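Local atomic coordinates of CheA (Treponema denticola, PDB entry 6Y1Y), a protein that is a histidine kinase, here its dimerization domain, that probably relays chemoreceptor signals to the flagellar motors by autophosphorylating and passing the phosphate to CheB or CheY. Residues D39-S44 with G91-L96; K49-R54 with Y83-E88. All blocks are in the same frame, centred on the assembly; numbering follows the deposited sequence.

Contact 1: residues D39-S44 with G91-L96; sequences DKFQNS and GDFDSL
The ring of Phe93 reaches from the first turn of helix 93-125 to helix 7-67, where it meets the backbone and CB of Phe41 and the aliphatic part of Lys40. The two helices belong to the helical hairpin of the CheA dimerization domain, which pairs with a second subunit, and an aromatic residue suits a place where the backbones stay well apart, the CA atoms of Phe41 and Phe93 being 7.8 Å from each other. On the packed side, Phe93 CE2 lies 3.8 Å from Phe41 N and 3.9 Å from Phe41 CB. With CG anti to the backbone N (chi1 -169°), the Phe93 ring extends far enough to press its outer carbons on that turn. The Phe41 ring itself goes on to other aromatics: it meets Phe90 of its own chain, and Phe93 and Phe90 of the second subunit. Phe93 in turn meets Phe41 and Phe93 of that subunit, so this buried side joins the intrachain contact to the dimer interface.

The other side is exposed and held more loosely. Here Lys40 and Phe93 run past each other head to tail; CG of the lysine does the touching, and the rest of its chain continues beyond the ring. A bend at chi2 (74°) carries the chain toward the next turn of its own helix, where Lys40 NZ makes a weak 3.3 Å hydrogen bond to Ser44 OG. Lys40 CG comes in at the ring edge, near the ring plane, 3.8 Å from Phe93 CD2.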
ATOM      1  N   ASP B  39       0.305  -6.139  -6.777  1.00 12.53           N
ATOM      2  CA  ASP B  39       0.184  -7.366  -7.554  1.00 10.88           C
ATOM      3  C   ASP B  39      -0.384  -8.496  -6.709  1.00 11.17           C
ATOM      4  O   ASP B  39      -1.178  -9.308  -7.199  1.00 12.27           O
ATOM      5  CB  ASP B  39       1.543  -7.775  -8.123  1.00 13.42           C
ATOM      6  CG  ASP B  39       1.994  -6.879  -9.239  1.00 20.53           C
ATOM      7  OD1 ASP B  39       1.155  -6.143  -9.800  1.00 18.77           O
ATOM      8  OD2 ASP B  39       3.199  -6.917  -9.549  1.00 22.92           O
ATOM      9  N   LYS B  40       0.063  -8.594  -5.453  1.00 11.45           N
ATOM     10  CA  LYS B  40      -0.411  -9.644  -4.561  1.00  8.91           C
ATOM     11  C   LYS B  40      -1.889  -9.454  -4.263  1.00  9.02           C
ATOM     12  O   LYS B  40      -2.661 -10.422  -4.274  1.00 11.01           O
ATOM     13  CB  LYS B  40       0.411  -9.633  -3.274  1.00 11.33           C
ATOM     14  CG  LYS B  40      -0.150 -10.467  -2.153  1.00 15.05           C
ATOM     15  CD  LYS B  40       0.054 -11.928  -2.404  1.00 18.97           C
ATOM     16  CE  LYS B  40      -0.630 -12.733  -1.325  1.00 16.27           C
ATOM     17  NZ  LYS B  40      -0.728 -14.142  -1.738  1.00 13.70           N
ATOM     18  N   PHE B  41      -2.309  -8.210  -4.037  1.00  8.90           N
ATOM     19  CA  PHE B  41      -3.727  -7.961  -3.831  1.00  7.90           C
ATOM     20  C   PHE B  41      -4.539  -8.373  -5.056  1.00 10.32           C
ATOM     21  O   PHE B  41      -5.604  -8.990  -4.926  1.00 10.68           O
ATOM     22  CB  PHE B  41      -4.001  -6.498  -3.491  1.00  8.61           C
ATOM     23  CG  PHE B  41      -5.465  -6.231  -3.342  1.00  8.69           C
ATOM     24  CD1 PHE B  41      -6.091  -6.461  -2.125  1.00  7.68           C
ATOM     25  CD2 PHE B  41      -6.236  -5.861  -4.440  1.00  9.02           C
ATOM     26  CE1 PHE B  41      -7.453  -6.274  -1.987  1.00  8.60           C
ATOM     27  CE2 PHE B  41      -7.601  -5.678  -4.311  1.00 10.78           C
ATOM     28  CZ  PHE B  41      -8.212  -5.885  -3.078  1.00 10.22           C
ATOM     29  N   GLN B  42      -4.073  -8.009  -6.252  1.00 10.60           N
ATOM     30  CA  GLN B  42      -4.808  -8.349  -7.465  1.00 11.19           C
ATOM     31  C   GLN B  42      -4.950  -9.855  -7.618  1.00 10.38           C
ATOM     32  O   GLN B  42      -6.044 -10.370  -7.897  1.00 11.64           O
ATOM     33  CB  GLN B  42      -4.109  -7.743  -8.677  1.00 13.59           C
ATOM     34  CG  GLN B  42      -4.196  -6.241  -8.698  1.00 17.76           C
ATOM     35  CD  GLN B  42      -5.598  -5.767  -8.990  1.00 23.91           C
ATOM     36  OE1 GLN B  42      -6.482  -5.810  -8.125  1.00 23.66           O
ATOM     37  NE2 GLN B  42      -5.818  -5.323 -10.224  1.00 24.85           N
ATOM     38  N   ASN B  43      -3.863 -10.591  -7.399  1.00 10.70           N
ATOM     39  CA  ASN B  43      -3.938 -12.037  -7.558  1.00 11.10           C
ATOM     40  C   ASN B  43      -4.851 -12.650  -6.506  1.00  8.28           C
ATOM     41  O   ASN B  43      -5.723 -13.469  -6.822  1.00  9.76           O
ATOM     42  CB  ASN B  43      -2.543 -12.648  -7.479  1.00 12.90           C
ATOM     43  CG  ASN B  43      -1.701 -12.345  -8.702  1.00 19.42           C
ATOM     44  OD1 ASN B  43      -2.229 -12.091  -9.787  1.00 22.41           O
ATOM     45  ND2 ASN B  43      -0.382 -12.360  -8.531  1.00 19.63           N
ATOM     46  N   SER B  44      -4.682 -12.249  -5.245  1.00  9.19           N
ATOM     47  CA  SER B  44      -5.502 -12.819  -4.182  1.00  6.48           C
ATOM     48  C   SER B  44      -6.960 -12.375  -4.270  1.00  8.82           C
ATOM     49  O   SER B  44      -7.853 -13.151  -3.896  1.00  8.81           O
ATOM     50  CB  SER B  44      -4.913 -12.472  -2.819  1.00  9.54           C
ATOM     51  OG  SER B  44      -3.745 -13.246  -2.589  1.00 11.83           O
ATOM     52  N   GLY B  91      -3.920 -14.243   3.288  1.00  8.47           N
ATOM     53  CA  GLY B  91      -2.783 -14.548   4.145  1.00 10.10           C
ATOM     54  C   GLY B  91      -2.486 -13.390   5.077  1.00  8.83           C
ATOM     55  O   GLY B  91      -3.382 -12.810   5.701  1.00 10.02           O
ATOM     56  N   ASP B  92      -1.207 -13.032   5.155  1.00 11.42           N
ATOM     57  CA  ASP B  92      -0.742 -11.978   6.037  1.00 12.10           C
ATOM     58  C   ASP B  92      -0.685 -10.621   5.350  1.00 12.22           C
ATOM     59  O   ASP B  92       0.094  -9.764   5.777  1.00 12.50           O
ATOM     60  CB  ASP B  92       0.634 -12.328   6.597  1.00 14.74           C
ATOM     61  CG  ASP B  92       0.600 -13.541   7.506  1.00 24.93           C
ATOM     62  OD1 ASP B  92      -0.355 -13.660   8.308  1.00 31.43           O
ATOM     63  OD2 ASP B  92       1.519 -14.383   7.410  1.00 36.40           O
ATOM     64  N   PHE B  93      -1.479 -10.414   4.297  1.00 10.06           N
ATOM     65  CA  PHE B  93      -1.436  -9.144   3.573  1.00  8.11           C
ATOM     66  C   PHE B  93      -1.557  -7.949   4.508  1.00  9.91           C
ATOM     67  O   PHE B  93      -0.838  -6.961   4.349  1.00 10.56           O
ATOM     68  CB  PHE B  93      -2.541  -9.083   2.513  1.00  9.12           C
ATOM     69  CG  PHE B  93      -2.402  -7.915   1.560  1.00  7.62           C
ATOM     70  CD1 PHE B  93      -2.948  -6.670   1.871  1.00 10.09           C
ATOM     71  CD2 PHE B  93      -1.723  -8.061   0.360  1.00 10.15           C
ATOM     72  CE1 PHE B  93      -2.810  -5.590   0.998  1.00  8.97           C
ATOM     73  CE2 PHE B  93      -1.590  -6.981  -0.514  1.00 10.58           C
ATOM     74  CZ  PHE B  93      -2.123  -5.756  -0.194  1.00  9.24           C
ATOM     75  N   ASP B  94      -2.485  -7.998   5.471  1.00 10.40           N
ATOM     76  CA  ASP B  94      -2.699  -6.814   6.302  1.00 11.35           C
ATOM     77  C   ASP B  94      -1.419  -6.438   7.051  1.00 11.92           C
ATOM     78  O   ASP B  94      -1.057  -5.258   7.105  1.00 12.13           O
ATOM     79  CB  ASP B  94      -3.898  -6.997   7.258  1.00 13.02           C
ATOM     80  CG  ASP B  94      -3.871  -8.299   8.068  1.00 18.96           C
ATOM     81  OD1 ASP B  94      -2.902  -9.074   8.025  1.00 15.87           O
ATOM     82  OD2 ASP B  94      -4.873  -8.554   8.779  1.00 17.31           O
ATOM     83  N   SER B  95      -0.702  -7.432   7.580  1.00 11.18           N
ATOM     84  CA  SER B  95       0.548  -7.191   8.303  1.00 13.16           C
ATOM     85  C   SER B  95       1.658  -6.720   7.374  1.00 12.84           C
ATOM     86  O   SER B  95       2.419  -5.807   7.720  1.00 12.46           O
ATOM     87  CB  SER B  95       0.988  -8.473   9.014  1.00 16.03           C
ATOM     88  OG  SER B  95       0.316  -8.623  10.243  1.00 31.29           O
ATOM     89  N   LEU B  96       1.765  -7.336   6.192  1.00  9.87           N
ATOM     90  CA  LEU B  96       2.773  -6.938   5.212  1.00 12.52           C
ATOM     91  C   LEU B  96       2.553  -5.508   4.733  1.00 10.84           C
ATOM     92  O   LEU B  96       3.516  -4.738   4.586  1.00 11.94           O
ATOM     93  CB  LEU B  96       2.758  -7.894   4.023  1.00 13.08           C
ATOM     94  CG  LEU B  96       3.115  -9.351   4.297  1.00 13.29           C
ATOM     95  CD1 LEU B  96       2.901 -10.154   3.028  1.00 17.56           C
ATOM     96  CD2 LEU B  96       4.555  -9.460   4.779  1.00 18.09           C
TER

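Contact 2: residues K49-R54 with Y83-E88; sequences KDKTRR and YSSLLE
The two methyls of Leu86 lie at a slant across the hydroxyl of Thr52. Leu86 CD1 lies 3.5 Å from Thr52 OG1, and the other methyl, CD2, is a little farther from the same oxygen. Although the first bond of the Leu86 side chain does not point at helix 7-67, CG stands anti to the backbone N (chi1 -179°), and the methyls end up nearer the opposing helix. A hydroxyl can sit beside methyl groups here because its polar need is met within its own helix: Thr52 OG1 is hydrogen-bonded to Tyr48 O.

The first bond of the Lys51 side chain points toward helix 72-87, and the residue does two jobs along its length. Its root is apolar, with Lys51 CB 3.8 Å from Leu86 CD1, so that this methyl packs against both Lys51 and Thr52 of helix 7-67. Farther out, the chain runs alongside Ser85 and then bends at chi4 (-64°). Lys51 NZ comes within 3.8 Å of Ser85 CB, a van der Waals approach beside a small residue that lets the lysine lie close.

Both segments belong to an antiparallel helical hairpin of the homodimeric histidine-kinase domain; their local axes approach to 9.7 Å with 152° between their directions. The buried face of the hairpin continues from Leu86 onto Tyr48 and Leu55, while Thr52 also packs on Leu87 of the second subunit.

At the polar border, Arg54 NH1 forms a salt bridge with Asp50 OD2 at 2.9 Å, meeting the oxygen from above the carboxylate plane. Arg54 NE pairs with Glu82, so this guanidinium links acids on both helices, and Lys51 NZ lies at its edge.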
ATOM      1  N   LYS B  49     -12.701 -13.573  -5.078  1.00  8.05           N
ATOM      2  CA  LYS B  49     -13.989 -13.504  -5.755  1.00  9.58           C
ATOM      3  C   LYS B  49     -14.419 -14.882  -6.248  1.00  7.25           C
ATOM      4  O   LYS B  49     -15.603 -15.222  -6.186  1.00  9.92           O
ATOM      5  CB  LYS B  49     -13.924 -12.493  -6.899  1.00  9.13           C
ATOM      6  CG  LYS B  49     -13.853 -11.048  -6.415  1.00 11.05           C
ATOM      7  CD  LYS B  49     -13.816 -10.071  -7.583  1.00 14.72           C
ATOM      8  CE  LYS B  49     -13.308  -8.726  -7.106  1.00 17.32           C
ATOM      9  NZ  LYS B  49     -13.151  -7.751  -8.220  1.00 28.78           N
ATOM     10  N   ASP B  50     -13.469 -15.698  -6.719  1.00  8.34           N
ATOM     11  CA  ASP B  50     -13.807 -17.060  -7.141  1.00  9.98           C
ATOM     12  C   ASP B  50     -14.364 -17.863  -5.971  1.00  8.00           C
ATOM     13  O   ASP B  50     -15.391 -18.546  -6.098  1.00  9.10           O
ATOM     14  CB  ASP B  50     -12.572 -17.752  -7.723  1.00 11.11           C
ATOM     15  CG  ASP B  50     -12.844 -19.191  -8.137  1.00 10.81           C
ATOM     16  OD1 ASP B  50     -13.671 -19.392  -9.052  1.00 14.18           O
ATOM     17  OD2 ASP B  50     -12.238 -20.124  -7.548  1.00 13.45           O
ATOM     18  N   LYS B  51     -13.708 -17.774  -4.816  1.00  8.05           N
ATOM     19  CA  LYS B  51     -14.161 -18.525  -3.649  1.00  9.11           C
ATOM     20  C   LYS B  51     -15.499 -18.003  -3.141  1.00  8.79           C
ATOM     21  O   LYS B  51     -16.374 -18.788  -2.755  1.00 10.19           O
ATOM     22  CB  LYS B  51     -13.111 -18.441  -2.545  1.00  8.84           C
ATOM     23  CG  LYS B  51     -11.794 -19.145  -2.863  1.00 10.58           C
ATOM     24  CD  LYS B  51     -10.928 -19.246  -1.611  1.00 11.94           C
ATOM     25  CE  LYS B  51      -9.569 -19.853  -1.889  1.00 11.49           C
ATOM     26  NZ  LYS B  51      -9.674 -21.262  -2.337  1.00 11.99           N
ATOM     27  N   THR B  52     -15.682 -16.679  -3.140  1.00  7.75           N
ATOM     28  CA  THR B  52     -16.937 -16.116  -2.644  1.00  8.83           C
ATOM     29  C   THR B  52     -18.099 -16.497  -3.545  1.00  9.66           C
ATOM     30  O   THR B  52     -19.145 -16.935  -3.054  1.00  8.89           O
ATOM     31  CB  THR B  52     -16.815 -14.597  -2.543  1.00  7.96           C
ATOM     32  OG1 THR B  52     -15.811 -14.251  -1.590  1.00  8.93           O
ATOM     33  CG2 THR B  52     -18.144 -13.970  -2.119  1.00  8.66           C
ATOM     34  N   ARG B  53     -17.911 -16.408  -4.868  1.00  9.61           N
ATOM     35  CA  ARG B  53     -18.939 -16.872  -5.793  1.00 11.01           C
ATOM     36  C   ARG B  53     -19.261 -18.342  -5.562  1.00 10.57           C
ATOM     37  O   ARG B  53     -20.436 -18.735  -5.550  1.00 10.73           O
ATOM     38  CB  ARG B  53     -18.496 -16.640  -7.237  1.00 11.26           C
ATOM     39  CG  ARG B  53     -18.684 -15.210  -7.729  1.00 15.93           C
ATOM     40  CD  ARG B  53     -18.463 -15.114  -9.243  1.00 20.11           C
ATOM     41  NE  ARG B  53     -17.130 -15.572  -9.631  1.00 27.06           N
ATOM     42  CZ  ARG B  53     -16.073 -14.777  -9.773  1.00 23.49           C
ATOM     43  NH1 ARG B  53     -16.186 -13.471  -9.565  1.00 31.06           N
ATOM     44  NH2 ARG B  53     -14.900 -15.293 -10.123  1.00 18.57           N
ATOM     45  N   ARG B  54     -18.235 -19.167  -5.347  1.00 10.06           N
ATOM     46  CA  ARG B  54     -18.480 -20.594  -5.147  1.00  9.76           C
ATOM     47  C   ARG B  54     -19.256 -20.854  -3.856  1.00 10.44           C
ATOM     48  O   ARG B  54     -20.187 -21.669  -3.840  1.00 11.38           O
ATOM     49  CB  ARG B  54     -17.147 -21.343  -5.146  1.00 10.43           C
ATOM     50  CG  ARG B  54     -17.261 -22.812  -4.786  1.00 11.15           C
ATOM     51  CD  ARG B  54     -16.059 -23.588  -5.305  1.00 11.24           C
ATOM     52  NE  ARG B  54     -14.798 -23.155  -4.708  1.00 11.20           N
ATOM     53  CZ  ARG B  54     -13.852 -22.497  -5.361  1.00 11.59           C
ATOM     54  NH1 ARG B  54     -14.015 -22.188  -6.645  1.00 13.35           N
ATOM     55  NH2 ARG B  54     -12.730 -22.150  -4.738  1.00 14.72           N
ATOM     56  N   TYR B  83     -15.186 -22.132   3.636  1.00  8.52           N
ATOM     57  CA  TYR B  83     -15.163 -20.937   4.456  1.00  7.82           C
ATOM     58  C   TYR B  83     -13.765 -20.683   5.001  1.00  9.09           C
ATOM     59  O   TYR B  83     -13.271 -19.554   4.948  1.00  8.80           O
ATOM     60  CB  TYR B  83     -16.173 -21.131   5.588  1.00 11.26           C
ATOM     61  CG  TYR B  83     -16.091 -20.223   6.784  1.00  8.70           C
ATOM     62  CD1 TYR B  83     -16.469 -18.903   6.693  1.00  9.70           C
ATOM     63  CD2 TYR B  83     -15.747 -20.732   8.039  1.00  9.11           C
ATOM     64  CE1 TYR B  83     -16.441 -18.083   7.791  1.00  9.95           C
ATOM     65  CE2 TYR B  83     -15.730 -19.931   9.148  1.00 10.19           C
ATOM     66  CZ  TYR B  83     -16.087 -18.603   9.019  1.00  9.23           C
ATOM     67  OH  TYR B  83     -16.054 -17.792  10.123  1.00 10.68           O
ATOM     68  N   SER B  84     -13.084 -21.724   5.480  1.00  8.78           N
ATOM     69  CA  SER B  84     -11.734 -21.479   5.981  1.00  9.45           C
ATOM     70  C   SER B  84     -10.772 -21.112   4.856  1.00  9.70           C
ATOM     71  O   SER B  84      -9.873 -20.288   5.060  1.00  9.56           O
ATOM     72  CB  SER B  84     -11.220 -22.675   6.784  1.00 11.14           C
ATOM     73  OG  SER B  84     -11.262 -23.878   6.058  1.00 11.76           O
ATOM     74  N   SER B  85     -10.949 -21.679   3.658  1.00  8.02           N
ATOM     75  CA  SER B  85     -10.102 -21.255   2.547  1.00  8.70           C
ATOM     76  C   SER B  85     -10.326 -19.780   2.235  1.00  7.79           C
ATOM     77  O   SER B  85      -9.377 -19.036   1.966  1.00 10.46           O
ATOM     78  CB  SER B  85     -10.403 -22.092   1.304  1.00  8.73           C
ATOM     79  OG  SER B  85      -9.844 -23.400   1.394  1.00 10.98           O
ATOM     80  N   LEU B  86     -11.583 -19.342   2.286  1.00  9.47           N
ATOM     81  CA  LEU B  86     -11.918 -17.949   2.016  1.00  8.43           C
ATOM     82  C   LEU B  86     -11.348 -17.007   3.076  1.00  8.62           C
ATOM     83  O   LEU B  86     -10.832 -15.932   2.747  1.00  8.64           O
ATOM     84  CB  LEU B  86     -13.441 -17.825   1.908  1.00  7.92           C
ATOM     85  CG  LEU B  86     -14.042 -16.458   1.593  1.00 10.28           C
ATOM     86  CD1 LEU B  86     -13.442 -15.903   0.308  1.00 10.60           C
ATOM     87  CD2 LEU B  86     -15.541 -16.566   1.476  1.00 10.73           C
ATOM     88  N   LEU B  87     -11.423 -17.397   4.353  1.00  7.80           N
ATOM     89  CA  LEU B  87     -10.890 -16.556   5.419  1.00  7.46           C
ATOM     90  C   LEU B  87      -9.393 -16.329   5.277  1.00  9.55           C
ATOM     91  O   LEU B  87      -8.877 -15.307   5.737  1.00  9.86           O
ATOM     92  CB  LEU B  87     -11.173 -17.175   6.787  1.00  8.81           C
ATOM     93  CG  LEU B  87     -12.620 -17.264   7.242  1.00  9.14           C
ATOM     94  CD1 LEU B  87     -12.641 -17.948   8.588  1.00 10.25           C
ATOM     95  CD2 LEU B  87     -13.200 -15.858   7.358  1.00  9.82           C
ATOM     96  N   GLU B  88      -8.672 -17.261   4.661  1.00  8.47           N
ATOM     97  CA  GLU B  88      -7.217 -17.172   4.630  1.00  9.63           C
ATOM     98  C   GLU B  88      -6.681 -16.713   3.290  1.00  7.81           C
ATOM     99  O   GLU B  88      -5.465 -16.695   3.108  1.00  9.43           O
ATOM    100  CB  GLU B  88      -6.603 -18.540   4.980  1.00 10.72           C
ATOM    101  CG  GLU B  88      -6.995 -19.035   6.371  1.00 11.82           C
ATOM    102  CD  GLU B  88      -6.370 -20.377   6.743  1.00 15.73           C
ATOM    103  OE1 GLU B  88      -6.118 -21.204   5.842  1.00 16.61           O
ATOM    104  OE2 GLU B  88      -6.134 -20.597   7.956  1.00 17.66           O
TER

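In the fold
From the N terminus the chain runs along helix 7-67, which supplies the first segment of both contacts, 39-44 and then 49-54. After the turn at its end, helix 72-87 doubles back, and contact 2 closes the shorter loop through residues 83-88. A break in the returning arm follows before helix 93-125, whose start closes contact 1. Contact 2 is therefore nested inside the loop of contact 1, without crossing, and their centres are 15 Å apart. Together they tie both successive pieces of the returning arm, on either side of the break, to one long helix. Each also adjoins the second subunit, where the dimer forms.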